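Local structure of endosialidase (Enterobacteria phage phi92, 4HIZ) at residues 85-90 with 472-477; 221-226 with 251-256; 411-416 with 486-491. The protein cleaves polysialic acid internally, acting on alpha-2,8 and alpha-2,9 linkages of the sialic acid polymer. All blocks are in the same frame, centred on the assembly; numbering follows the deposited sequence.

Interactions 1 and 3 are neighbours in the beta-propeller core, their centres about 8 Å apart, and they share the antiparallel sheet in which strands 473-480 and 483-490 pair. They touch directly: T86 OG1 of interaction 1 is 2.7 Å from I487 O of interaction 3, and G473 O is 2.8 Å from G489 N. A sodium ion sits at the edge of interaction 1, bound by T90 and V477. Interaction 2 stands apart, its centre about 47 Å from that of interaction 1 and about 54 Å from that of interaction 3. It lies beside a bound sialic acid, in a small beta-rich insertion that carries a glycan pocket.

Interaction 1 of 3, residues 85-90 with 472-477; sequences WTQDKT and CGVGSV. With NA (sodium ion), chain B.
S476 meets D88 and T90 through a single hydroxyl. Its OG, anti to the backbone N, donates to D88 OD1 at 2.6 Å, nearly along the carboxylate C-O axis. The same S476 OG accepts from T90 OG1 at 2.8 Å. T90 N also donates to it, at 3.1 Å. Three bonds therefore grip one buried oxygen. The two segments share a sodium ion as well: T90 O and V477 O each lie 2.7 Å from it, and a water is a third ligand.

At the other end V474 wedges between two side chains. V474 CG2 lies 3.6 Å from W85 CD1, the side chains running side by side, while Q87 OE1 reaches V474 CG1 at 3.3 Å. Q87 N bonds to V474 O at 3.0 Å from above the carbonyl plane, and a water bridges T86 N to the same oxygen.

Farther out, K89 curls back so that NZ donates to W85 O and Q87 O, with C148 O as another partner. D88 OD2 makes a salt bridge to K353 and a hydrogen bond to S294; Q87 NE2 bonds to E349 and H293, and T86 OG1 to I487 O. A loop of the catalytic beta-propeller domain, between strands 82-84 and 91-93, thus joins strand 473-480, outermost in its sheet within this chain, with strands 96-104 and 144-154 packing on the loop's side chains.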
ATOM      1  N   TRP A  85      19.416  12.959   0.083  1.00 10.16           N
ATOM      2  CA  TRP A  85      20.667  13.065  -0.717  1.00 10.34           C
ATOM      3  C   TRP A  85      20.600  12.379  -2.089  1.00 10.29           C
ATOM      4  O   TRP A  85      21.355  11.412  -2.343  1.00 10.97           O
ATOM      5  CB  TRP A  85      21.896  12.516   0.078  1.00 11.06           C
ATOM      6  CG  TRP A  85      21.977  13.097   1.482  1.00 11.03           C
ATOM      7  CD1 TRP A  85      22.390  14.363   1.851  1.00 11.64           C
ATOM      8  CD2 TRP A  85      21.627  12.413   2.687  1.00 11.28           C
ATOM      9  NE1 TRP A  85      22.279  14.499   3.227  1.00 12.38           N
ATOM     10  CE2 TRP A  85      21.830  13.315   3.763  1.00 12.20           C
ATOM     11  CE3 TRP A  85      21.200  11.106   2.967  1.00 11.54           C
ATOM     12  CZ2 TRP A  85      21.546  12.974   5.100  1.00 12.06           C
ATOM     13  CZ3 TRP A  85      20.919  10.762   4.312  1.00 11.89           C
ATOM     14  CH2 TRP A  85      21.139  11.688   5.364  1.00 11.56           C
ATOM     15  N   THR A  86      19.756  12.883  -2.992  1.00  9.60           N
ATOM     16  CA  THR A  86      19.980  12.525  -4.401  1.00  9.47           C
ATOM     17  C   THR A  86      21.302  13.139  -4.897  1.00 10.13           C
ATOM     18  O   THR A  86      21.842  12.639  -5.877  1.00 11.00           O
ATOM     19  CB  THR A  86      18.873  13.026  -5.322  1.00 10.27           C
ATOM     20  OG1 THR A  86      18.851  14.454  -5.256  1.00 11.37           O
ATOM     21  CG2 THR A  86      17.473  12.439  -4.881  1.00 10.92           C
ATOM     22  N   GLN A  87      21.822  14.176  -4.221  1.00  9.46           N
ATOM     23  CA  GLN A  87      23.064  14.848  -4.706  1.00  9.77           C
ATOM     24  C   GLN A  87      24.176  13.828  -4.943  1.00 10.73           C
ATOM     25  O   GLN A  87      24.368  12.924  -4.123  1.00 10.72           O
ATOM     26  CB  GLN A  87      23.561  15.922  -3.704  1.00 10.87           C
ATOM     27  CG  GLN A  87      23.898  15.349  -2.362  1.00 12.10           C
ATOM     28  CD  GLN A  87      24.440  16.399  -1.360  1.00 12.20           C
ATOM     29  OE1 GLN A  87      24.268  16.247  -0.152  1.00 12.52           O
ATOM     30  NE2 GLN A  87      25.119  17.440  -1.866  1.00 13.87           N
ATOM     31  N   ASP A  88      24.869  13.906  -6.087  1.00 11.93           N
ATOM     32  CA  ASP A  88      24.363  14.455  -7.342  1.00 12.67           C
ATOM     33  C   ASP A  88      24.430  13.271  -8.313  1.00 12.68           C
ATOM     34  O   ASP A  88      25.447  13.089  -9.008  1.00 12.26           O
ATOM     35  CB  ASP A  88      25.221  15.632  -7.845  1.00 13.69           C
ATOM     36  CG  ASP A  88      24.713  16.204  -9.164  1.00 14.69           C
ATOM     37  OD1 ASP A  88      23.530  15.932  -9.526  1.00 15.82           O
ATOM     38  OD2 ASP A  88      25.490  16.921  -9.857  1.00 15.32           O
ATOM     39  N   LYS A  89      23.372  12.462  -8.329  1.00 11.61           N
ATOM     40  CA  LYS A  89      23.400  11.113  -8.896  1.00 11.18           C
ATOM     41  C   LYS A  89      22.328  10.839  -9.921  1.00 10.57           C
ATOM     42  O   LYS A  89      22.314   9.741 -10.497  1.00 10.87           O
ATOM     43  CB  LYS A  89      23.189  10.066  -7.763  1.00 11.37           C
ATOM     44  CG  LYS A  89      24.331  10.075  -6.714  1.00  9.61           C
ATOM     45  CD  LYS A  89      24.130   8.969  -5.676  1.00  9.94           C
ATOM     46  CE  LYS A  89      22.966   9.344  -4.669  1.00 10.30           C
ATOM     47  NZ  LYS A  89      23.443  10.424  -3.649  1.00 11.30           N
ATOM     48  N   THR A  90      21.394  11.767 -10.129  1.00 10.07           N
ATOM     49  CA  THR A  90      20.290  11.430 -11.053  1.00 10.29           C
ATOM     50  C   THR A  90      20.728  11.252 -12.505  1.00 11.04           C
ATOM     51  O   THR A  90      21.730  11.829 -12.935  1.00 12.48           O
ATOM     52  CB  THR A  90      19.134  12.458 -11.001  1.00 11.33           C
ATOM     53  OG1 THR A  90      19.575  13.727 -11.489  1.00 11.90           O
ATOM     54  CG2 THR A  90      18.551  12.567  -9.582  1.00 11.62           C
ATOM     55  N   CYS A 472      16.406  19.128   3.533  1.00 11.79           N
ATOM     56  CA  CYS A 472      15.849  19.930   2.443  1.00 11.95           C
ATOM     57  C   CYS A 472      16.923  20.266   1.437  1.00 12.02           C
ATOM     58  O   CYS A 472      17.998  20.681   1.812  1.00 12.82           O
ATOM     59  CB  CYS A 472      15.176  21.215   2.982  1.00 12.47           C
ATOM     60  SG  CYS A 472      13.720  20.845   3.983  1.00 13.15           S
ATOM     61  N   GLY A 473      16.636  20.055   0.162  1.00 10.74           N
ATOM     62  CA  GLY A 473      17.605  20.308  -0.899  1.00 11.12           C
ATOM     63  C   GLY A 473      18.479  19.103  -1.163  1.00 11.62           C
ATOM     64  O   GLY A 473      17.968  17.990  -1.473  1.00 10.71           O
ATOM     65  N   VAL A 474      19.812  19.340  -1.085  1.00 10.09           N
ATOM     66  CA  VAL A 474      20.832  18.322  -1.337  1.00 10.36           C
ATOM     67  C   VAL A 474      20.436  17.452  -2.555  1.00  9.55           C
ATOM     68  O   VAL A 474      20.425  16.220  -2.491  1.00  9.85           O
ATOM     69  CB  VAL A 474      21.199  17.474  -0.067  1.00 11.11           C
ATOM     70  CG1 VAL A 474      21.992  18.369   0.955  1.00 12.62           C
ATOM     71  CG2 VAL A 474      19.972  16.801   0.626  1.00 12.61           C
ATOM     72  N   GLY A 475      20.141  18.145  -3.652  1.00 10.05           N
ATOM     73  CA  GLY A 475      19.441  17.540  -4.791  1.00  9.17           C
ATOM     74  C   GLY A 475      20.300  17.366  -6.040  1.00 10.07           C
ATOM     75  O   GLY A 475      21.537  17.404  -6.008  1.00 11.16           O
ATOM     76  N   SER A 476      19.594  17.130  -7.141  1.00  9.04           N
ATOM     77  CA  SER A 476      20.272  16.733  -8.381  1.00  9.74           C
ATOM     78  C   SER A 476      19.348  17.070  -9.541  1.00  9.94           C
ATOM     79  O   SER A 476      18.109  17.097  -9.372  1.00 11.31           O
ATOM     80  CB  SER A 476      20.519  15.232  -8.276  1.00 11.00           C
ATOM     81  OG  SER A 476      21.214  14.743  -9.407  1.00 12.57           O
ATOM     82  N   VAL A 477      19.921  17.340 -10.718  1.00  9.48           N
ATOM     83  CA  VAL A 477      19.107  17.703 -11.892  1.00  9.51           C
ATOM     84  C   VAL A 477      19.362  16.758 -13.034  1.00  9.87           C
ATOM     85  O   VAL A 477      20.528  16.432 -13.347  1.00 10.81           O
ATOM     86  CB  VAL A 477      19.435  19.157 -12.345  1.00 10.08           C
ATOM     87  CG1 VAL A 477      18.801  19.490 -13.741  1.00 10.20           C
ATOM     88  CG2 VAL A 477      18.963  20.165 -11.223  1.00 10.64           C
TER
HETATM   89 NA    NA B 826      22.123  14.336 -13.839  1.00 44.46          NA
HETATM   90  O   HOH W   1      17.900  14.933  -2.095  1.00 11.26           O
HETATM   91  O   HOH W   2      22.673  17.331 -11.524  1.00 15.54           O
HETATM   92  O   HOH W   3      23.581  13.929 -16.250  1.00 47.01           O

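Interaction 2 of 3, residues 221-226 with 251-256; sequences SGATGV and SNIDNT. With SLB (N-acetyl-beta-neuraminic acid), chain D.
N255 reaches across to the backbone of S221, and its side chain can be followed outward atom by atom. CB lies 3.4 Å from S221 O, with G222 O farther off. CG is set between the backbone N and the carbonyl carbon (chi1 75°). From there ND2 donates to S221 O at 2.8 Å, a nearly straight bond (161° at the hydrogen) lying in the carbonyl plane and close to the amide plane of N255. The other branch, OD1, accepts from I192 N, so both ends of the amide are used and its rotation is fixed.

Beside this polar link I253 supplies the apolar part: CG2 rests on A223 CB at 3.7 Å, and CD1 approaches T224 CB at 4.1 Å.

The loop is folded by its own bonds. S221 OG accepts from A223 N, forming an ST turn, and donates to V226 O, while A223 to V226 make a type II beta turn. T224, which I253 CD1 approaches, also lines the glycan pocket, while the next residue, G225, gives its N-H to carboxylate O1A of the bound N-acetylneuraminic acid, G225 N to O1A being 2.8 Å. Segment 221-226 lies in the loop between strands 215-219 and 230-237, whereas 253-254 is an outermost strand of the same sheet within this chain, paired with strand 192-194, whose I192 also touches S221 and A223.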
ATOM      1  N   SER A 221      18.454 -15.932 -32.077  1.00 14.67           N
ATOM      2  CA  SER A 221      19.714 -15.567 -32.705  1.00 14.91           C
ATOM      3  C   SER A 221      19.925 -16.126 -34.110  1.00 16.14           C
ATOM      4  O   SER A 221      20.702 -15.568 -34.860  1.00 17.61           O
ATOM      5  CB  SER A 221      20.895 -16.023 -31.828  1.00 16.10           C
ATOM      6  OG  SER A 221      20.997 -17.453 -31.871  1.00 16.57           O
ATOM      7  N   GLY A 222      19.278 -17.236 -34.449  1.00 16.50           N
ATOM      8  CA  GLY A 222      19.584 -17.935 -35.697  1.00 18.07           C
ATOM      9  C   GLY A 222      20.960 -18.586 -35.666  1.00 19.79           C
ATOM     10  O   GLY A 222      21.471 -18.989 -36.719  1.00 21.73           O
ATOM     11  N   ALA A 223      21.578 -18.689 -34.493  1.00 18.13           N
ATOM     12  CA  ALA A 223      22.904 -19.308 -34.364  1.00 17.82           C
ATOM     13  C   ALA A 223      22.853 -20.372 -33.276  1.00 18.23           C
ATOM     14  O   ALA A 223      22.739 -20.052 -32.082  1.00 18.76           O
ATOM     15  CB  ALA A 223      23.956 -18.252 -34.019  1.00 18.13           C
ATOM     16  N   THR A 224      22.916 -21.632 -33.688  1.00 18.30           N
ATOM     17  CA  THR A 224      22.818 -22.758 -32.769  1.00 18.85           C
ATOM     18  C   THR A 224      23.772 -22.611 -31.609  1.00 17.56           C
ATOM     19  O   THR A 224      24.962 -22.331 -31.817  1.00 17.42           O
ATOM     20  CB  THR A 224      23.134 -24.062 -33.479  1.00 21.24           C
ATOM     21  OG1 THR A 224      22.153 -24.261 -34.486  1.00 23.28           O
ATOM     22  CG2 THR A 224      23.045 -25.225 -32.506  1.00 22.40           C
ATOM     23  N   GLY A 225      23.230 -22.723 -30.386  1.00 18.12           N
ATOM     24  CA  GLY A 225      24.070 -22.640 -29.201  1.00 18.51           C
ATOM     25  C   GLY A 225      24.138 -21.260 -28.573  1.00 17.79           C
ATOM     26  O   GLY A 225      24.586 -21.122 -27.435  1.00 19.17           O
ATOM     27  N   VAL A 226      23.729 -20.239 -29.315  1.00 16.69           N
ATOM     28  CA  VAL A 226      23.720 -18.872 -28.801  1.00 15.60           C
ATOM     29  C   VAL A 226      22.267 -18.560 -28.455  1.00 15.85           C
ATOM     30  O   VAL A 226      21.476 -18.162 -29.311  1.00 16.30           O
ATOM     31  CB  VAL A 226      24.289 -17.849 -29.798  1.00 16.05           C
ATOM     32  CG1 VAL A 226      24.285 -16.421 -29.178  1.00 15.70           C
ATOM     33  CG2 VAL A 226      25.714 -18.254 -30.186  1.00 16.96           C
ATOM     34  N   SER A 251      28.870 -26.882 -37.728  1.00 22.32           N
ATOM     35  CA  SER A 251      28.944 -26.251 -39.030  1.00 23.96           C
ATOM     36  C   SER A 251      29.447 -24.824 -38.855  1.00 20.61           C
ATOM     37  O   SER A 251      29.511 -24.310 -37.731  1.00 19.62           O
ATOM     38  CB  SER A 251      27.576 -26.266 -39.739  1.00 26.74           C
ATOM     39  OG  SER A 251      26.685 -25.326 -39.170  1.00 27.56           O
ATOM     40  N   ASN A 252      29.805 -24.186 -39.961  1.00 18.84           N
ATOM     41  CA  ASN A 252      30.145 -22.761 -39.938  1.00 17.81           C
ATOM     42  C   ASN A 252      28.853 -21.964 -39.880  1.00 17.92           C
ATOM     43  O   ASN A 252      27.989 -22.110 -40.752  1.00 20.71           O
ATOM     44  CB  ASN A 252      30.903 -22.381 -41.209  1.00 17.95           C
ATOM     45  CG  ASN A 252      32.250 -23.060 -41.284  1.00 17.11           C
ATOM     46  OD1 ASN A 252      32.925 -23.242 -40.259  1.00 16.12           O
ATOM     47  ND2 ASN A 252      32.631 -23.492 -42.498  1.00 17.87           N
ATOM     48  N   ILE A 253      28.713 -21.151 -38.835  1.00 16.04           N
ATOM     49  CA  ILE A 253      27.464 -20.437 -38.594  1.00 17.40           C
ATOM     50  C   ILE A 253      27.711 -18.955 -38.766  1.00 17.89           C
ATOM     51  O   ILE A 253      28.701 -18.417 -38.258  1.00 17.77           O
ATOM     52  CB  ILE A 253      26.997 -20.749 -37.181  1.00 19.65           C
ATOM     53  CG1 ILE A 253      26.506 -22.204 -37.126  1.00 21.08           C
ATOM     54  CG2 ILE A 253      25.902 -19.764 -36.740  1.00 19.90           C
ATOM     55  CD1 ILE A 253      26.373 -22.728 -35.698  1.00 21.89           C
ATOM     56  N   ASP A 254      26.818 -18.288 -39.485  1.00 18.56           N
ATOM     57  CA  ASP A 254      26.859 -16.828 -39.622  1.00 18.92           C
ATOM     58  C   ASP A 254      25.427 -16.382 -39.782  1.00 18.50           C
ATOM     59  O   ASP A 254      24.769 -16.729 -40.788  1.00 19.37           O
ATOM     60  CB  ASP A 254      27.672 -16.452 -40.879  1.00 21.61           C
ATOM     61  CG  ASP A 254      27.803 -14.926 -41.081  1.00 25.49           C
ATOM     62  OD1 ASP A 254      26.954 -14.144 -40.583  1.00 26.36           O
ATOM     63  OD2 ASP A 254      28.758 -14.496 -41.761  1.00 28.72           O
ATOM     64  N   ASN A 255      24.913 -15.627 -38.807  1.00 17.25           N
ATOM     65  CA  ASN A 255      23.491 -15.300 -38.857  1.00 18.16           C
ATOM     66  C   ASN A 255      23.184 -14.026 -39.627  1.00 19.49           C
ATOM     67  O   ASN A 255      22.154 -13.379 -39.389  1.00 17.93           O
ATOM     68  CB  ASN A 255      22.894 -15.209 -37.450  1.00 17.22           C
ATOM     69  CG  ASN A 255      23.301 -13.922 -36.719  1.00 16.57           C
ATOM     70  OD1 ASN A 255      24.290 -13.272 -37.091  1.00 16.08           O
ATOM     71  ND2 ASN A 255      22.530 -13.546 -35.675  1.00 16.59           N
ATOM     72  N   THR A 256      24.059 -13.668 -40.562  1.00 19.59           N
ATOM     73  CA  THR A 256      23.823 -12.501 -41.402  1.00 22.28           C
ATOM     74  C   THR A 256      22.361 -12.514 -41.953  1.00 22.31           C
ATOM     75  O   THR A 256      21.861 -13.558 -42.385  1.00 22.03           O
ATOM     76  CB  THR A 256      24.885 -12.465 -42.546  1.00 27.27           C
ATOM     77  OG1 THR A 256      24.644 -11.346 -43.396  1.00 28.52           O
ATOM     78  CG2 THR A 256      24.806 -13.710 -43.365  1.00 31.11           C
TER
HETATM   79  C1  SLB D   1      20.523 -24.409 -29.102  1.00 75.91           C
HETATM   80  C2  SLB D   1      19.240 -25.213 -29.184  1.00 92.36           C
HETATM   81  C3  SLB D   1      19.025 -25.875 -30.539  1.00 88.05           C
HETATM   82  C4  SLB D   1      17.755 -26.591 -30.603  1.00 90.09           C
HETATM   83  C5  SLB D   1      16.560 -25.742 -30.283  1.00 81.78           C
HETATM   84  C6  SLB D   1      16.736 -24.790 -29.111  1.00 83.94           C
HETATM   85  C7  SLB D   1      15.914 -23.559 -29.332  1.00 63.24           C
HETATM   86  C8  SLB D   1      16.169 -22.721 -28.131  1.00 56.09           C
HETATM   87  C9  SLB D   1      15.228 -21.532 -28.123  1.00 59.18           C
HETATM   88  C10 SLB D   1      14.170 -26.245 -30.727  1.00 77.05           C
HETATM   89  C11 SLB D   1      12.897 -27.082 -30.513  1.00 74.45           C
HETATM   90  N5  SLB D   1      15.398 -26.574 -30.036  1.00 77.08           N
HETATM   91  O1A SLB D   1      20.596 -23.315 -29.723  1.00 55.19           O
HETATM   92  O1B SLB D   1      21.470 -24.867 -28.396  1.00 85.49           O
HETATM   93  O2  SLB D   1      19.455 -26.162 -28.152  1.00 96.09           O
HETATM   94  O4  SLB D   1      17.586 -27.230 -31.905  1.00102.66           O
HETATM   95  O6  SLB D   1      18.071 -24.333 -28.773  1.00103.20           O
HETATM   96  O7  SLB D   1      16.380 -22.855 -30.484  1.00 56.05           O
HETATM   97  O8  SLB D   1      15.989 -23.525 -26.977  1.00 51.71           O
HETATM   98  O9  SLB D   1      15.579 -20.757 -27.001  1.00 57.93           O
HETATM   99  O10 SLB D   1      14.146 -25.287 -31.493  1.00 80.34           O

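Interaction 3 of 3, residues 411-416 with 486-491; sequences FGTERS and YIFGGE
F411 and Y486 lie against each other with nearly parallel rings, the planes at 21° but slid so far apart that the rings hardly overlap. What each ring mainly receives is the other residue's CB. F411 CB stands 3.5 Å from the centroid of the Y486 ring, almost on its normal, and Y486 CB lies 3.8 Å from the centroid of the F411 ring, offset toward the rim: a reciprocal pair of CH-pi contacts between side chains that pass in opposite directions.

The two residues differ in their first torsion. F411 CG is anti to the carbonyl carbon and lies beside its backbone N (chi1 -66°), whereas Y486 CG points away from its own N (chi1 170°) and lies beside the carbonyl carbon. F411 CD2 and Y486 CD2 are 3.6 Å apart. The phenol thus has F411 CB over one face, and on the opposite face F488 CD1 lies 3.3 Å above the plane of the Y486 ring, toward its rim. F488 in turn has Y486 CE2 over one of its faces, with Y486 O in plane at its edge.

At the far end of the phenol T413 OG1 comes in at the ring edge, in plane, and forms a hydrogen bond with Y486 OH at 2.8 Å; either could be the donor. T413 OG1 also lies 3.8 Å from F488 CD2.

The strand segments run nearly parallel at a closest approach of 8.9 Å, so side chains rather than backbone bonds join the two sheets. Chemically this is an aromatic contact with a buried hydroxyl pair at its end: within the propeller interior the phenol hydroxyl is paired with T413 OG1, itself bonded to T436 OG1 of strand 435-442.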
ATOM      1  N   PHE A 411      19.584  25.224  -9.570  1.00  9.53           N
ATOM      2  CA  PHE A 411      18.614  25.089  -8.475  1.00  9.74           C
ATOM      3  C   PHE A 411      19.343  25.003  -7.145  1.00 10.77           C
ATOM      4  O   PHE A 411      20.428  24.428  -7.048  1.00 11.50           O
ATOM      5  CB  PHE A 411      17.792  23.797  -8.646  1.00 10.06           C
ATOM      6  CG  PHE A 411      16.894  23.797  -9.853  1.00 10.82           C
ATOM      7  CD1 PHE A 411      17.419  23.547 -11.135  1.00 11.11           C
ATOM      8  CD2 PHE A 411      15.562  24.099  -9.730  1.00 11.36           C
ATOM      9  CE1 PHE A 411      16.599  23.549 -12.248  1.00 12.16           C
ATOM     10  CE2 PHE A 411      14.706  24.086 -10.860  1.00 11.85           C
ATOM     11  CZ  PHE A 411      15.212  23.810 -12.113  1.00 12.65           C
ATOM     12  N   GLY A 412      18.703  25.491  -6.092  1.00 11.29           N
ATOM     13  CA  GLY A 412      19.204  25.296  -4.746  1.00 11.05           C
ATOM     14  C   GLY A 412      18.036  25.455  -3.784  1.00 11.52           C
ATOM     15  O   GLY A 412      16.969  25.952  -4.169  1.00 11.99           O
ATOM     16  N   THR A 413      18.239  24.984  -2.571  1.00 11.70           N
ATOM     17  CA  THR A 413      17.174  25.048  -1.546  1.00 10.42           C
ATOM     18  C   THR A 413      17.806  25.422  -0.232  1.00 11.30           C
ATOM     19  O   THR A 413      18.807  24.822   0.151  1.00 11.35           O
ATOM     20  CB  THR A 413      16.519  23.663  -1.403  1.00 12.06           C
ATOM     21  OG1 THR A 413      15.997  23.239  -2.673  1.00 12.08           O
ATOM     22  CG2 THR A 413      15.381  23.668  -0.367  1.00 12.10           C
ATOM     23  N   GLU A 414      17.201  26.354   0.514  1.00 11.24           N
ATOM     24  CA  GLU A 414      17.750  26.616   1.851  1.00 11.38           C
ATOM     25  C   GLU A 414      17.328  25.465   2.812  1.00 11.93           C
ATOM     26  O   GLU A 414      16.351  24.754   2.565  1.00 11.43           O
ATOM     27  CB  GLU A 414      17.324  27.997   2.369  1.00 10.85           C
ATOM     28  CG  GLU A 414      15.783  28.095   2.505  1.00 10.61           C
ATOM     29  CD  GLU A 414      15.288  29.509   2.832  1.00 11.90           C
ATOM     30  OE1 GLU A 414      16.124  30.422   3.062  1.00 12.37           O
ATOM     31  OE2 GLU A 414      14.038  29.707   2.875  1.00 11.74           O
ATOM     32  N   ARG A 415      18.103  25.252   3.873  1.00 11.17           N
ATOM     33  CA  ARG A 415      17.866  24.134   4.794  1.00 11.35           C
ATOM     34  C   ARG A 415      16.655  24.411   5.694  1.00 11.00           C
ATOM     35  O   ARG A 415      15.975  23.476   6.140  1.00 11.25           O
ATOM     36  CB  ARG A 415      19.105  23.947   5.693  1.00 13.34           C
ATOM     37  CG  ARG A 415      20.350  23.577   4.898  1.00 15.14           C
ATOM     38  CD  ARG A 415      20.340  22.083   4.614  1.00 18.20           C
ATOM     39  NE  ARG A 415      21.528  21.805   3.845  1.00 18.88           N
ATOM     40  CZ  ARG A 415      22.105  20.633   3.731  1.00 17.56           C
ATOM     41  NH1 ARG A 415      21.574  19.545   4.312  1.00 17.33           N
ATOM     42  NH2 ARG A 415      23.211  20.574   3.007  1.00 15.94           N
ATOM     43  N   SER A 416      16.448  25.691   5.975  1.00 10.89           N
ATOM     44  CA  SER A 416      15.321  26.133   6.813  1.00 11.20           C
ATOM     45  C   SER A 416      14.976  27.552   6.399  1.00 11.09           C
ATOM     46  O   SER A 416      15.822  28.243   5.804  1.00 12.20           O
ATOM     47  CB  SER A 416      15.700  26.042   8.311  1.00 11.61           C
ATOM     48  OG  SER A 416      14.609  26.511   9.117  1.00 13.25           O
ATOM     49  N   TYR A 486      14.342  18.691 -11.209  1.00  8.67           N
ATOM     50  CA  TYR A 486      15.174  18.942 -10.025  1.00  9.10           C
ATOM     51  C   TYR A 486      14.632  18.015  -8.961  1.00  9.96           C
ATOM     52  O   TYR A 486      13.470  18.162  -8.541  1.00 10.27           O
ATOM     53  CB  TYR A 486      15.070  20.407  -9.600  1.00  9.31           C
ATOM     54  CG  TYR A 486      15.689  20.759  -8.230  1.00  8.92           C
ATOM     55  CD1 TYR A 486      16.959  20.325  -7.882  1.00  9.88           C
ATOM     56  CD2 TYR A 486      14.984  21.526  -7.290  1.00  9.06           C
ATOM     57  CE1 TYR A 486      17.548  20.669  -6.690  1.00  9.83           C
ATOM     58  CE2 TYR A 486      15.547  21.881  -6.067  1.00  9.53           C
ATOM     59  CZ  TYR A 486      16.837  21.438  -5.774  1.00  9.29           C
ATOM     60  OH  TYR A 486      17.406  21.773  -4.568  1.00  9.36           O
ATOM     61  N   ILE A 487      15.442  17.062  -8.524  1.00  9.53           N
ATOM     62  CA  ILE A 487      14.948  16.000  -7.650  1.00 10.00           C
ATOM     63  C   ILE A 487      15.731  16.151  -6.362  1.00 10.77           C
ATOM     64  O   ILE A 487      16.978  16.135  -6.359  1.00 10.49           O
ATOM     65  CB  ILE A 487      15.162  14.603  -8.275  1.00 10.02           C
ATOM     66  CG1 ILE A 487      14.554  14.601  -9.686  1.00 10.24           C
ATOM     67  CG2 ILE A 487      14.530  13.483  -7.387  1.00  9.96           C
ATOM     68  CD1 ILE A 487      14.575  13.216 -10.366  1.00 11.16           C
ATOM     69  N   PHE A 488      15.014  16.306  -5.260  1.00  9.94           N
ATOM     70  CA  PHE A 488      15.654  16.873  -4.066  1.00  9.57           C
ATOM     71  C   PHE A 488      14.843  16.569  -2.817  1.00 10.05           C
ATOM     72  O   PHE A 488      13.753  16.003  -2.905  1.00 10.22           O
ATOM     73  CB  PHE A 488      15.835  18.390  -4.220  1.00  9.87           C
ATOM     74  CG  PHE A 488      14.534  19.168  -4.237  1.00 11.14           C
ATOM     75  CD1 PHE A 488      13.679  19.093  -5.327  1.00 10.91           C
ATOM     76  CD2 PHE A 488      14.169  19.964  -3.154  1.00 11.77           C
ATOM     77  CE1 PHE A 488      12.473  19.800  -5.369  1.00 11.87           C
ATOM     78  CE2 PHE A 488      12.977  20.679  -3.172  1.00 12.19           C
ATOM     79  CZ  PHE A 488      12.123  20.604  -4.292  1.00 12.02           C
ATOM     80  N   GLY A 489      15.368  16.974  -1.651  1.00  9.21           N
ATOM     81  CA  GLY A 489      14.720  16.615  -0.382  1.00 10.14           C
ATOM     82  C   GLY A 489      13.793  17.656   0.211  1.00 10.61           C
ATOM     83  O   GLY A 489      13.941  18.859  -0.011  1.00 10.80           O
ATOM     84  N   GLY A 490      12.788  17.151   0.932  1.00  9.45           N
ATOM     85  CA  GLY A 490      11.968  17.997   1.809  1.00 10.60           C
ATOM     86  C   GLY A 490      11.464  17.173   2.978  1.00 10.03           C
ATOM     87  O   GLY A 490      11.502  15.934   2.909  1.00 10.54           O
ATOM     88  N   GLU A 491      11.010  17.835   4.054  1.00 10.04           N
ATOM     89  CA  GLU A 491      10.476  17.103   5.204  1.00  9.29           C
ATOM     90  C   GLU A 491       8.985  17.339   5.314  1.00  9.94           C
ATOM     91  O   GLU A 491       8.336  17.752   4.329  1.00 10.90           O
ATOM     92  CB  GLU A 491      11.213  17.522   6.507  1.00  9.01           C
ATOM     93  CG  GLU A 491      12.749  17.388   6.248  1.00 10.16           C
ATOM     94  CD  GLU A 491      13.598  17.678   7.491  1.00 12.22           C
ATOM     95  OE1 GLU A 491      13.063  18.159   8.529  1.00 12.24           O
ATOM     96  OE2 GLU A 491      14.813  17.387   7.407  1.00 13.22           O
TER